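Local coordinates for protein fatty acyl CoA synthetase FADD13 (FATTY-ACYL-CoA SYNTHETASE) (PDB 3R44) that belongs to the ANL superfamily of AMP-binding enzymes, pairing a large N-terminal region with a smaller C-terminal domain, at residues A[126-129]-A[130-134]; A[206-209]-A[210-214]; A[365-369]-A[370-374]; A[433-436]-A[437-440]. One frame throughout, in Å; residues are numbered along the deposited sequence.

Followed from the N terminus, the four contacts come strictly in series; none nests within or crosses another, and each is local. Interaction 1 lies within one helix, between two strands of a parallel sheet, and interactions 2 to 4 each hold a beta turn. Interaction 2 turns the chain from helix 192-205 into a strand of the large mixed sheet, and interaction 3 bends it out of strand 364-369 of an antiparallel sheet; their centres are about 25 Å apart. All three belong to the AMP-binding part of the chain. Interaction 4, a turn between helix 425-432 and strand 438-448, belongs to the C-terminal domain, its centre about 51 Å from that of interaction 1.

Interaction 1 of 4, residues A[126-129]-A[130-134]; sequences APVI and DAIRA
Ala126, Pro127, Val128 and Ile129 offer their carbonyl oxygens in turn to the amides of Asp130, Ala131, Ile132 and Arg133, four successive alpha-helical bonds. Asp130 N lies 2.8 Å from Ala126 O. Ala131 N is 3.0 Å from Pro127 O. This ladder sets side chains four residues apart over one another. Val128 and Ile132 lie side by side and point the same way, Val128 CG1 touching Ile132 CD1 at 3.8 Å. Ile132 CG1 sits beside its own backbone N (chi1 -63°), which brings it back to 3.2 Å from Val128 O, and the branch packs against the preceding turn. Ile129 and Arg133 instead meet at a slant: the CG2 methyl of Ile129 touches Arg133 CD at 3.8 Å, using the aliphatic part of the arginine, whose chain then bends at chi3 (72°). Asp130 is exposed, and its OD1 and OD2 each lie 3.4 Å from Ala126 O; all three are acceptors and make no bond to one another. The helix is the crossover of a beta-alpha-beta unit made with strands 118-121 and 144-147. Ile129 packs on Val119 and Leu74 of the parallel sheet and Ile132 on Trp145, while Val128 and Ile132 also reach Val107 of the adjacent helix 104-114.

Interaction 2 of 4, residues A[206-209]-A[210-214]; sequences IDVR and YRDRL
A type II beta turn from Arg209 to Asp212, braced by the aspartate's own side chain, carries the chain from helix 192-205 into strand 213-216 of the large mixed sheet. The turn is closed by Asp212 N to Arg209 O at 2.9 Å, and Arg211 takes the positive phi (73°) that this turn type requires at its third position. A second bond runs the other way: Asp212 OD2 accepts the amide N of Arg209 at 2.7 Å, with the donor well above the carboxylate plane. Arg209 and Asp212 are thus tied together twice, through main chain and side chain. Asp212 OD2 also lies 3.8 Å from Val208 CG2 and forms a salt bridge with Arg287, which probably helps to balance the charge of this buried carboxylate. Arg209 itself stretches back from CG to NE toward Asp207, the centre of an inverse gamma turn, and grips it side-on: Arg209 NE to Asp207 OD1 at 3.0 Å, nearly in the guanidinium plane, and NH2 to OD2 at 2.9 Å. At the corner, Arg211 CG rests 3.4 Å above the Tyr210 ring plane, over its centre. Strand 213-216 runs between strands 238-241 and 261-264: Asp212 and Leu214 bond through their backbones to Thr238, Arg213 to Ile261, and helix 223-235 receives Leu214 on Phe231.

Interaction 3 of 4, residues A[365-369]-A[370-374]; sequences VVIKS and DILLK
Ile367 is the first residue of strand 364-369 to meet the type I beta turn, Ser369 to Leu372, that follows in the chain; its CG2 methyl touches Leu372 CD2 at 3.9 Å as the two side chains cross at an angle. The leucine's other methyl, Leu372 CD1, lies 3.3 Å from Ile367 O, so the Leu372 side chain packs back against the strand. Lys368, next in line, bonds through its amine to Asn389 O. Ser369 does most of the work. Its carbonyl O takes Leu372 N in a weak bond of 3.3 Å, and its hydroxyl OG accepts Ile371 N at 3.1 Å and nearly straight (171°), an ST turn set within the beta turn. With OG anti to the backbone N (chi1 -175°), the hydroxyl lies beside the carbonyl carbon, where the advancing chain can reach it; it also bonds to Phe345 O. Strands 346-351 and 391-394 flank this one in the sheet, and the side chain of Asp370 is about 6 Å from the bound histidine. Ile371 covers the hydroxyl with aliphatic carbon, its CG1 3.3 Å from Ser369 OG and 3.6 Å from Ser369 CB.

Interaction 4 of 4, residues A[433-436]-A[437-440]; sequences IGVP and GVSE
Val438 packs against Val435 across a type II beta turn that starts at Val435. From CB outward, the first encounter is with Val435 O, 3.4 Å from Val438 CB, the same oxygen that accepts Val438 N at 3.1 Å to close the turn. CG2 stands beside the backbone N and anti to the carbonyl carbon, on the side from which that bond is made, and therefore meets Val435 directly, Val438 CG2 to Val435 CB at 3.7 Å. CG1, anti to the backbone N (chi1 170°), goes the other way and makes a looser contact with Ile433 CD1. Ile433 CD1 reaches further along the new strand, to 3.4 Å from Ser439 O, so the isoleucine spans the mouth of the turn. Pro436 and Gly437 form the corner, the glycine at a positive phi (92°), and the two arms run in nearly opposite directions. A water can donate to Ile433 O at 3.2 Å and to Val438 O at 3.0 Å, though it has further acceptors within reach. The turn links helix 425-432 to strand 438-448, an outer strand of the C-terminal sheet. Beyond it, Ser439 and Glu440 form a classic beta bulge opposite Val460 of strand 454-461. Of the turn's own valines, Val438 packs on Val459 of that strand and Val435 lies on Tyr474 of helix 468-478.

Interaction 1 of 4, residues A[126-129]-A[130-134]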
ATOM      1  N   ALA A 126     -18.804 -12.968   4.751  1.00 26.54           N
ATOM      2  CA  ALA A 126     -19.588 -14.214   4.597  1.00 28.62           C
ATOM      3  C   ALA A 126     -20.262 -14.346   3.206  1.00 29.74           C
ATOM      4  O   ALA A 126     -20.240 -15.439   2.600  1.00 31.53           O
ATOM      5  CB  ALA A 126     -20.580 -14.388   5.713  1.00 28.86           C
ATOM      6  N   PRO A 127     -20.800 -13.252   2.653  1.00 30.75           N
ATOM      7  CA  PRO A 127     -21.390 -13.405   1.334  1.00 32.08           C
ATOM      8  C   PRO A 127     -20.413 -13.791   0.218  1.00 31.36           C
ATOM      9  O   PRO A 127     -20.788 -14.579  -0.661  1.00 31.46           O
ATOM     10  CB  PRO A 127     -21.994 -12.016   1.055  1.00 33.17           C
ATOM     11  CG  PRO A 127     -22.085 -11.361   2.387  1.00 32.76           C
ATOM     12  CD  PRO A 127     -20.911 -11.864   3.113  1.00 30.77           C
ATOM     13  N   VAL A 128     -19.195 -13.241   0.222  1.00 29.61           N
ATOM     14  CA  VAL A 128     -18.180 -13.660  -0.743  1.00 28.22           C
ATOM     15  C   VAL A 128     -17.808 -15.131  -0.585  1.00 27.67           C
ATOM     16  O   VAL A 128     -17.744 -15.863  -1.579  1.00 25.60           O
ATOM     17  CB  VAL A 128     -16.882 -12.762  -0.689  1.00 27.77           C
ATOM     18  CG1 VAL A 128     -15.667 -13.507  -1.138  1.00 28.30           C
ATOM     19  CG2 VAL A 128     -17.089 -11.486  -1.515  1.00 28.22           C
ATOM     20  N   ILE A 129     -17.590 -15.558   0.655  1.00 26.56           N
ATOM     21  CA  ILE A 129     -17.182 -16.925   0.922  1.00 26.88           C
ATOM     22  C   ILE A 129     -18.306 -17.874   0.529  1.00 28.46           C
ATOM     23  O   ILE A 129     -18.065 -18.921  -0.086  1.00 28.08           O
ATOM     24  CB  ILE A 129     -16.776 -17.131   2.408  1.00 26.14           C
ATOM     25  CG1 ILE A 129     -15.502 -16.377   2.737  1.00 24.26           C
ATOM     26  CG2 ILE A 129     -16.706 -18.652   2.729  1.00 25.09           C
ATOM     27  CD1 ILE A 129     -14.224 -16.745   1.852  1.00 22.19           C
ATOM     28  N   ASP A 130     -19.542 -17.504   0.853  1.00 29.50           N
ATOM     29  CA  ASP A 130     -20.696 -18.323   0.475  1.00 32.64           C
ATOM     30  C   ASP A 130     -20.772 -18.517  -1.034  1.00 33.08           C
ATOM     31  O   ASP A 130     -20.920 -19.640  -1.516  1.00 33.85           O
ATOM     32  CB  ASP A 130     -21.999 -17.694   0.977  1.00 33.74           C
ATOM     33  CG  ASP A 130     -22.170 -17.831   2.492  1.00 37.25           C
ATOM     34  OD1 ASP A 130     -21.390 -18.568   3.141  1.00 41.86           O
ATOM     35  OD2 ASP A 130     -23.073 -17.182   3.049  1.00 43.39           O
ATOM     36  N   ALA A 131     -20.625 -17.414  -1.768  1.00 32.94           N
ATOM     37  CA  ALA A 131     -20.658 -17.452  -3.228  1.00 32.57           C
ATOM     38  C   ALA A 131     -19.538 -18.391  -3.719  1.00 31.82           C
ATOM     39  O   ALA A 131     -19.751 -19.222  -4.606  1.00 31.16           O
ATOM     40  CB  ALA A 131     -20.494 -16.030  -3.812  1.00 31.97           C
ATOM     41  N   ILE A 132     -18.348 -18.261  -3.136  1.00 29.85           N
ATOM     42  CA  ILE A 132     -17.210 -19.119  -3.519  1.00 29.53           C
ATOM     43  C   ILE A 132     -17.446 -20.621  -3.202  1.00 31.19           C
ATOM     44  O   ILE A 132     -17.212 -21.482  -4.054  1.00 31.08           O
ATOM     45  CB  ILE A 132     -15.859 -18.661  -2.911  1.00 27.17           C
ATOM     46  CG1 ILE A 132     -15.481 -17.262  -3.416  1.00 24.60           C
ATOM     47  CG2 ILE A 132     -14.760 -19.669  -3.293  1.00 26.98           C
ATOM     48  CD1 ILE A 132     -14.261 -16.658  -2.749  1.00 23.60           C
ATOM     49  N   ARG A 133     -17.922 -20.927  -1.998  1.00 32.56           N
ATOM     50  CA  ARG A 133     -18.149 -22.326  -1.589  1.00 34.44           C
ATOM     51  C   ARG A 133     -19.299 -23.001  -2.379  1.00 36.83           C
ATOM     52  O   ARG A 133     -19.291 -24.218  -2.547  1.00 36.91           O
ATOM     53  CB  ARG A 133     -18.399 -22.432  -0.076  1.00 35.25           C
ATOM     54  CG  ARG A 133     -17.228 -21.959   0.803  1.00 34.30           C
ATOM     55  CD  ARG A 133     -17.437 -22.341   2.266  1.00 37.46           C
ATOM     56  NE  ARG A 133     -17.253 -23.789   2.437  1.00 41.83           N
ATOM     57  CZ  ARG A 133     -17.404 -24.467   3.577  1.00 44.23           C
ATOM     58  NH1 ARG A 133     -17.781 -23.849   4.690  1.00 43.47           N
ATOM     59  NH2 ARG A 133     -17.190 -25.785   3.593  1.00 46.93           N
ATOM     60  N   ALA A 134     -20.250 -22.192  -2.854  1.00 38.21           N
ATOM     61  CA  ALA A 134     -21.336 -22.609  -3.752  1.00 40.81           C
ATOM     62  C   ALA A 134     -20.910 -23.005  -5.199  1.00 42.32           C
ATOM     63  O   ALA A 134     -21.630 -23.746  -5.846  1.00 43.08           O
ATOM     64  CB  ALA A 134     -22.418 -21.521  -3.802  1.00 40.72           C
TER

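Interaction 2 of 4, residues A[206-209]-A[210-214]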
ATOM      1  N   ILE A 206      11.736   7.417  10.285  1.00 17.19           N
ATOM      2  CA  ILE A 206      10.755   8.419  10.763  1.00 18.24           C
ATOM      3  C   ILE A 206      11.006   8.690  12.232  1.00 18.08           C
ATOM      4  O   ILE A 206      11.609   7.851  12.920  1.00 16.54           O
ATOM      5  CB  ILE A 206       9.296   7.972  10.559  1.00 17.93           C
ATOM      6  CG1 ILE A 206       8.914   6.801  11.450  1.00 18.20           C
ATOM      7  CG2 ILE A 206       9.023   7.633   9.090  1.00 20.43           C
ATOM      8  CD1 ILE A 206       7.387   6.455  11.270  1.00 19.83           C
ATOM      9  N   ASP A 207      10.498   9.829  12.738  1.00 17.41           N
ATOM     10  CA  ASP A 207      10.633  10.137  14.144  1.00 17.45           C
ATOM     11  C   ASP A 207       9.585   9.360  14.942  1.00 17.60           C
ATOM     12  O   ASP A 207       8.559   9.905  15.320  1.00 16.20           O
ATOM     13  CB  ASP A 207      10.538  11.646  14.379  1.00 19.32           C
ATOM     14  CG  ASP A 207      10.683  12.048  15.857  1.00 23.62           C
ATOM     15  OD1 ASP A 207      11.023  11.234  16.780  1.00 23.40           O
ATOM     16  OD2 ASP A 207      10.449  13.239  16.088  1.00 30.55           O
ATOM     17  N   VAL A 208       9.827   8.073  15.160  1.00 16.60           N
ATOM     18  CA  VAL A 208       8.962   7.227  15.993  1.00 17.44           C
ATOM     19  C   VAL A 208       9.712   6.922  17.291  1.00 18.46           C
ATOM     20  O   VAL A 208      10.962   6.754  17.266  1.00 20.32           O
ATOM     21  CB  VAL A 208       8.527   5.946  15.286  1.00 18.18           C
ATOM     22  CG1 VAL A 208       9.736   5.060  14.899  1.00 20.10           C
ATOM     23  CG2 VAL A 208       7.480   5.163  16.157  1.00 18.13           C
ATOM     24  N   ARG A 209       8.980   6.898  18.412  1.00 16.85           N
ATOM     25  CA  ARG A 209       9.570   6.833  19.765  1.00 17.09           C
ATOM     26  C   ARG A 209       8.953   5.722  20.590  1.00 17.11           C
ATOM     27  O   ARG A 209       7.793   5.371  20.396  1.00 13.96           O
ATOM     28  CB  ARG A 209       9.357   8.171  20.466  1.00 17.84           C
ATOM     29  CG  ARG A 209       9.862   9.363  19.670  1.00 17.76           C
ATOM     30  CD  ARG A 209       9.520  10.663  20.355  1.00 21.29           C
ATOM     31  NE  ARG A 209       9.792  11.763  19.458  1.00 22.00           N
ATOM     32  CZ  ARG A 209       9.506  13.025  19.748  1.00 25.06           C
ATOM     33  NH1 ARG A 209       8.914  13.331  20.892  1.00 24.12           N
ATOM     34  NH2 ARG A 209       9.794  13.975  18.868  1.00 26.42           N
ATOM     35  N   TYR A 210       9.760   5.154  21.480  1.00 17.72           N
ATOM     36  CA  TYR A 210       9.294   4.201  22.461  1.00 16.94           C
ATOM     37  C   TYR A 210       8.092   4.777  23.170  1.00 17.71           C
ATOM     38  O   TYR A 210       8.114   5.943  23.571  1.00 15.43           O
ATOM     39  CB  TYR A 210      10.385   3.915  23.458  1.00 18.72           C
ATOM     40  CG  TYR A 210       9.980   2.940  24.548  1.00 20.34           C
ATOM     41  CD1 TYR A 210       9.367   1.736  24.240  1.00 21.69           C
ATOM     42  CD2 TYR A 210      10.207   3.230  25.901  1.00 26.03           C
ATOM     43  CE1 TYR A 210       8.993   0.806  25.265  1.00 25.51           C
ATOM     44  CE2 TYR A 210       9.834   2.313  26.923  1.00 27.32           C
ATOM     45  CZ  TYR A 210       9.224   1.104  26.578  1.00 30.32           C
ATOM     46  OH  TYR A 210       8.848   0.196  27.550  1.00 34.61           O
ATOM     47  N   ARG A 211       7.045   3.960  23.297  1.00 16.99           N
ATOM     48  CA  ARG A 211       5.775   4.305  23.934  1.00 17.53           C
ATOM     49  C   ARG A 211       4.876   5.274  23.106  1.00 17.49           C
ATOM     50  O   ARG A 211       3.816   5.660  23.587  1.00 18.95           O
ATOM     51  CB  ARG A 211       5.997   4.818  25.380  1.00 19.12           C
ATOM     52  CG  ARG A 211       6.720   3.809  26.269  1.00 24.14           C
ATOM     53  CD  ARG A 211       6.802   4.116  27.762  1.00 33.02           C
ATOM     54  NE  ARG A 211       5.492   3.871  28.354  1.00 42.24           N
ATOM     55  CZ  ARG A 211       5.162   2.840  29.134  1.00 47.72           C
ATOM     56  NH1 ARG A 211       6.066   1.933  29.515  1.00 49.88           N
ATOM     57  NH2 ARG A 211       3.908   2.739  29.570  1.00 51.56           N
ATOM     58  N   ASP A 212       5.263   5.624  21.862  1.00 17.65           N
ATOM     59  CA  ASP A 212       4.355   6.379  20.993  1.00 15.89           C
ATOM     60  C   ASP A 212       3.049   5.541  20.845  1.00 15.94           C
ATOM     61  O   ASP A 212       3.030   4.312  20.955  1.00 14.71           O
ATOM     62  CB  ASP A 212       4.932   6.630  19.587  1.00 16.28           C
ATOM     63  CG  ASP A 212       5.789   7.878  19.479  1.00 17.97           C
ATOM     64  OD1 ASP A 212       5.745   8.771  20.369  1.00 18.17           O
ATOM     65  OD2 ASP A 212       6.538   8.017  18.452  1.00 15.62           O
ATOM     66  N   ARG A 213       1.960   6.260  20.605  1.00 15.73           N
ATOM     67  CA  ARG A 213       0.657   5.690  20.335  1.00 14.70           C
ATOM     68  C   ARG A 213       0.261   6.040  18.913  1.00 14.17           C
ATOM     69  O   ARG A 213       0.264   7.222  18.517  1.00 13.37           O
ATOM     70  CB  ARG A 213      -0.341   6.221  21.359  1.00 14.90           C
ATOM     71  CG  ARG A 213       0.158   6.015  22.721  1.00 16.82           C
ATOM     72  CD  ARG A 213      -0.728   6.453  23.843  1.00 18.01           C
ATOM     73  NE  ARG A 213      -2.016   5.777  24.006  1.00 16.39           N
ATOM     74  CZ  ARG A 213      -2.215   4.691  24.743  1.00 20.19           C
ATOM     75  NH1 ARG A 213      -1.188   4.090  25.294  1.00 20.09           N
ATOM     76  NH2 ARG A 213      -3.448   4.209  24.925  1.00 20.71           N
ATOM     77  N   LEU A 214      -0.070   5.022  18.126  1.00 13.92           N
ATOM     78  CA  LEU A 214      -0.167   5.180  16.685  1.00 12.53           C
ATOM     79  C   LEU A 214      -1.548   4.752  16.207  1.00 13.57           C
ATOM     80  O   LEU A 214      -1.976   3.591  16.391  1.00 13.53           O
ATOM     81  CB  LEU A 214       0.971   4.391  15.985  1.00 13.09           C
ATOM     82  CG  LEU A 214       1.053   4.615  14.467  1.00 15.52           C
ATOM     83  CD1 LEU A 214       2.456   4.281  13.952  1.00 16.19           C
ATOM     84  CD2 LEU A 214       0.032   3.711  13.764  1.00 15.51           C
TER

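Interaction 3 of 4, residues A[365-369]-A[370-374]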
ATOM      1  N   VAL A 365      11.912   4.071 -11.900  1.00 14.45           N
ATOM      2  CA  VAL A 365      12.305   3.970 -10.518  1.00 14.04           C
ATOM      3  C   VAL A 365      12.749   2.536 -10.227  1.00 13.98           C
ATOM      4  O   VAL A 365      12.040   1.538 -10.585  1.00 14.93           O
ATOM      5  CB  VAL A 365      11.225   4.424  -9.574  1.00 13.23           C
ATOM      6  CG1 VAL A 365      11.727   4.274  -8.094  1.00 13.28           C
ATOM      7  CG2 VAL A 365      10.817   5.950  -9.878  1.00 14.32           C
ATOM      8  N   VAL A 366      13.956   2.406  -9.662  1.00 13.29           N
ATOM      9  CA  VAL A 366      14.436   1.063  -9.290  1.00 12.86           C
ATOM     10  C   VAL A 366      14.840   1.060  -7.809  1.00 12.60           C
ATOM     11  O   VAL A 366      15.267   2.098  -7.271  1.00 11.75           O
ATOM     12  CB  VAL A 366      15.551   0.538 -10.178  1.00 14.31           C
ATOM     13  CG1 VAL A 366      15.050   0.217 -11.578  1.00 15.20           C
ATOM     14  CG2 VAL A 366      16.738   1.469 -10.226  1.00 13.91           C
ATOM     15  N   ILE A 367      14.687  -0.088  -7.151  1.00 12.90           N
ATOM     16  CA  ILE A 367      14.957  -0.186  -5.710  1.00 12.49           C
ATOM     17  C   ILE A 367      15.902  -1.349  -5.459  1.00 13.26           C
ATOM     18  O   ILE A 367      15.691  -2.451  -6.039  1.00 13.39           O
ATOM     19  CB  ILE A 367      13.625  -0.411  -4.939  1.00 12.78           C
ATOM     20  CG1 ILE A 367      12.616   0.737  -5.223  1.00 16.63           C
ATOM     21  CG2 ILE A 367      13.884  -0.607  -3.423  1.00 12.73           C
ATOM     22  CD1 ILE A 367      11.166   0.575  -4.589  1.00 17.97           C
ATOM     23  N   LYS A 368      16.878  -1.189  -4.571  1.00 12.75           N
ATOM     24  CA  LYS A 368      17.774  -2.304  -4.137  1.00 13.72           C
ATOM     25  C   LYS A 368      17.739  -2.294  -2.612  1.00 13.63           C
ATOM     26  O   LYS A 368      18.000  -1.273  -2.001  1.00 13.22           O
ATOM     27  CB  LYS A 368      19.208  -2.141  -4.646  1.00 15.30           C
ATOM     28  CG  LYS A 368      20.150  -3.252  -4.184  1.00 19.12           C
ATOM     29  CD  LYS A 368      21.514  -3.150  -4.911  1.00 26.56           C
ATOM     30  CE  LYS A 368      21.496  -3.993  -6.161  1.00 28.79           C
ATOM     31  NZ  LYS A 368      22.858  -4.112  -6.778  1.00 32.44           N
ATOM     32  N   SER A 369      17.335  -3.417  -1.998  1.00 11.84           N
ATOM     33  CA  SER A 369      17.040  -3.421  -0.595  1.00 12.67           C
ATOM     34  C   SER A 369      16.589  -4.803  -0.170  1.00 14.21           C
ATOM     35  O   SER A 369      15.934  -5.501  -0.943  1.00 13.59           O
ATOM     36  CB  SER A 369      15.862  -2.488  -0.276  1.00 11.98           C
ATOM     37  OG  SER A 369      15.607  -2.373   1.126  1.00 13.55           O
ATOM     38  N   ASP A 370      16.873  -5.163   1.069  1.00 14.51           N
ATOM     39  CA  ASP A 370      16.276  -6.372   1.670  1.00 15.05           C
ATOM     40  C   ASP A 370      14.751  -6.262   1.935  1.00 14.32           C
ATOM     41  O   ASP A 370      14.127  -7.271   2.260  1.00 13.96           O
ATOM     42  CB  ASP A 370      16.958  -6.702   3.003  1.00 15.08           C
ATOM     43  CG  ASP A 370      18.339  -7.271   2.843  1.00 21.79           C
ATOM     44  OD1 ASP A 370      18.606  -7.804   1.757  1.00 25.14           O
ATOM     45  OD2 ASP A 370      19.127  -7.232   3.822  1.00 25.38           O
ATOM     46  N   ILE A 371      14.152  -5.080   1.799  1.00 12.32           N
ATOM     47  CA  ILE A 371      12.705  -4.955   1.896  1.00 13.21           C
ATOM     48  C   ILE A 371      11.965  -5.579   0.704  1.00 13.02           C
ATOM     49  O   ILE A 371      10.732  -5.774   0.746  1.00 12.68           O
ATOM     50  CB  ILE A 371      12.240  -3.493   2.027  1.00 12.55           C
ATOM     51  CG1 ILE A 371      12.403  -2.810   0.664  1.00 13.53           C
ATOM     52  CG2 ILE A 371      12.937  -2.710   3.276  1.00 13.51           C
ATOM     53  CD1 ILE A 371      12.049  -1.318   0.665  1.00 14.97           C
ATOM     54  N   LEU A 372      12.703  -5.885  -0.365  1.00 11.89           N
ATOM     55  CA  LEU A 372      12.088  -6.363  -1.602  1.00 12.06           C
ATOM     56  C   LEU A 372      11.554  -7.759  -1.470  1.00 12.57           C
ATOM     57  O   LEU A 372      12.077  -8.617  -0.753  1.00 10.78           O
ATOM     58  CB  LEU A 372      13.073  -6.306  -2.768  1.00 11.92           C
ATOM     59  CG  LEU A 372      13.444  -4.891  -3.166  1.00 14.60           C
ATOM     60  CD1 LEU A 372      14.599  -4.937  -4.175  1.00 16.79           C
ATOM     61  CD2 LEU A 372      12.266  -4.115  -3.724  1.00 15.15           C
ATOM     62  N   LEU A 373      10.519  -8.002  -2.235  1.00 12.50           N
ATOM     63  CA  LEU A 373       9.955  -9.333  -2.367  1.00 11.78           C
ATOM     64  C   LEU A 373      10.995 -10.384  -2.708  1.00 13.89           C
ATOM     65  O   LEU A 373      12.013 -10.127  -3.400  1.00 12.93           O
ATOM     66  CB  LEU A 373       8.817  -9.358  -3.435  1.00 11.17           C
ATOM     67  CG  LEU A 373       9.274  -9.490  -4.907  1.00 13.13           C
ATOM     68  CD1 LEU A 373       8.078  -9.660  -5.815  1.00 15.20           C
ATOM     69  CD2 LEU A 373      10.153  -8.286  -5.427  1.00 13.05           C
ATOM     70  N   LYS A 374      10.737 -11.573  -2.235  1.00 13.61           N
ATOM     71  CA  LYS A 374      11.540 -12.721  -2.606  1.00 15.34           C
ATOM     72  C   LYS A 374      11.280 -13.122  -4.062  1.00 15.81           C
ATOM     73  O   LYS A 374      12.215 -13.449  -4.829  1.00 14.41           O
ATOM     74  CB  LYS A 374      11.237 -13.915  -1.695  1.00 16.78           C
ATOM     75  CG  LYS A 374      11.902 -15.212  -2.193  1.00 21.51           C
ATOM     76  CD  LYS A 374      11.372 -16.470  -1.493  1.00 26.40           C
ATOM     77  CE  LYS A 374      11.995 -16.666  -0.165  1.00 26.83           C
ATOM     78  NZ  LYS A 374      11.632 -18.009   0.425  1.00 24.06           N
TER

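Interaction 4 of 4, residues A[433-436]-A[437-440]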
ATOM      1  N   ILE A 433       1.224  20.495 -22.011  1.00 26.37           N
ATOM      2  CA  ILE A 433       0.984  21.571 -21.026  1.00 28.72           C
ATOM      3  C   ILE A 433       1.742  22.832 -21.432  1.00 32.30           C
ATOM      4  O   ILE A 433       1.326  23.937 -21.088  1.00 35.15           O
ATOM      5  CB  ILE A 433       1.338  21.148 -19.565  1.00 29.47           C
ATOM      6  CG1 ILE A 433       0.753  22.136 -18.515  1.00 31.52           C
ATOM      7  CG2 ILE A 433       2.852  21.021 -19.394  1.00 30.79           C
ATOM      8  CD1 ILE A 433      -0.775  22.178 -18.469  1.00 26.83           C
ATOM      9  N   GLY A 434       2.826  22.667 -22.192  1.00 34.01           N
ATOM     10  CA  GLY A 434       3.569  23.791 -22.762  1.00 36.90           C
ATOM     11  C   GLY A 434       2.937  24.602 -23.881  1.00 37.31           C
ATOM     12  O   GLY A 434       3.340  25.764 -24.108  1.00 38.86           O
ATOM     13  N   VAL A 435       1.968  24.027 -24.590  1.00 34.22           N
ATOM     14  CA  VAL A 435       1.352  24.695 -25.723  1.00 34.96           C
ATOM     15  C   VAL A 435       0.614  25.951 -25.206  1.00 35.31           C
ATOM     16  O   VAL A 435      -0.137  25.888 -24.248  1.00 33.25           O
ATOM     17  CB  VAL A 435       0.371  23.792 -26.513  1.00 33.58           C
ATOM     18  CG1 VAL A 435      -0.409  24.612 -27.578  1.00 34.24           C
ATOM     19  CG2 VAL A 435       1.104  22.639 -27.144  1.00 33.71           C
ATOM     20  N   PRO A 436       0.875  27.111 -25.820  1.00 37.43           N
ATOM     21  CA  PRO A 436       0.161  28.322 -25.418  1.00 38.32           C
ATOM     22  C   PRO A 436      -1.353  28.190 -25.565  1.00 36.06           C
ATOM     23  O   PRO A 436      -1.824  27.756 -26.606  1.00 36.19           O
ATOM     24  CB  PRO A 436       0.717  29.392 -26.368  1.00 41.27           C
ATOM     25  CG  PRO A 436       2.096  28.866 -26.770  1.00 43.34           C
ATOM     26  CD  PRO A 436       1.920  27.358 -26.818  1.00 40.26           C
ATOM     27  N   GLY A 437      -2.096  28.559 -24.522  1.00 34.82           N
ATOM     28  CA  GLY A 437      -3.528  28.417 -24.490  1.00 32.66           C
ATOM     29  C   GLY A 437      -4.068  27.132 -23.887  1.00 29.37           C
ATOM     30  O   GLY A 437      -5.260  27.024 -23.635  1.00 28.52           O
ATOM     31  N   VAL A 438      -3.213  26.138 -23.685  1.00 28.60           N
ATOM     32  CA  VAL A 438      -3.581  24.944 -22.938  1.00 27.07           C
ATOM     33  C   VAL A 438      -3.470  25.167 -21.426  1.00 28.41           C
ATOM     34  O   VAL A 438      -2.399  25.506 -20.941  1.00 29.84           O
ATOM     35  CB  VAL A 438      -2.666  23.761 -23.302  1.00 26.72           C
ATOM     36  CG1 VAL A 438      -2.917  22.613 -22.318  1.00 21.88           C
ATOM     37  CG2 VAL A 438      -2.915  23.321 -24.782  1.00 25.61           C
ATOM     38  N   SER A 439      -4.537  24.924 -20.665  1.00 27.17           N
ATOM     39  CA  SER A 439      -4.444  25.100 -19.214  1.00 29.23           C
ATOM     40  C   SER A 439      -4.223  23.805 -18.463  1.00 27.31           C
ATOM     41  O   SER A 439      -3.604  23.827 -17.419  1.00 27.05           O
ATOM     42  CB  SER A 439      -5.663  25.817 -18.615  1.00 30.15           C
ATOM     43  OG  SER A 439      -6.884  25.245 -18.944  1.00 33.38           O
ATOM     44  N   GLU A 440      -4.783  22.709 -18.955  1.00 25.01           N
ATOM     45  CA  GLU A 440      -4.632  21.423 -18.306  1.00 24.28           C
ATOM     46  C   GLU A 440      -4.631  20.330 -19.367  1.00 21.47           C
ATOM     47  O   GLU A 440      -5.250  20.474 -20.434  1.00 20.17           O
ATOM     48  CB  GLU A 440      -5.778  21.106 -17.315  1.00 24.78           C
ATOM     49  CG  GLU A 440      -6.049  22.058 -16.137  1.00 32.56           C
ATOM     50  CD  GLU A 440      -7.469  21.850 -15.598  1.00 36.90           C
ATOM     51  OE1 GLU A 440      -7.727  20.818 -14.945  1.00 40.65           O
ATOM     52  OE2 GLU A 440      -8.327  22.708 -15.852  1.00 42.11           O
TER
HETATM   53  O   HOH W   1      -0.182  25.766 -18.883  1.00 32.61           O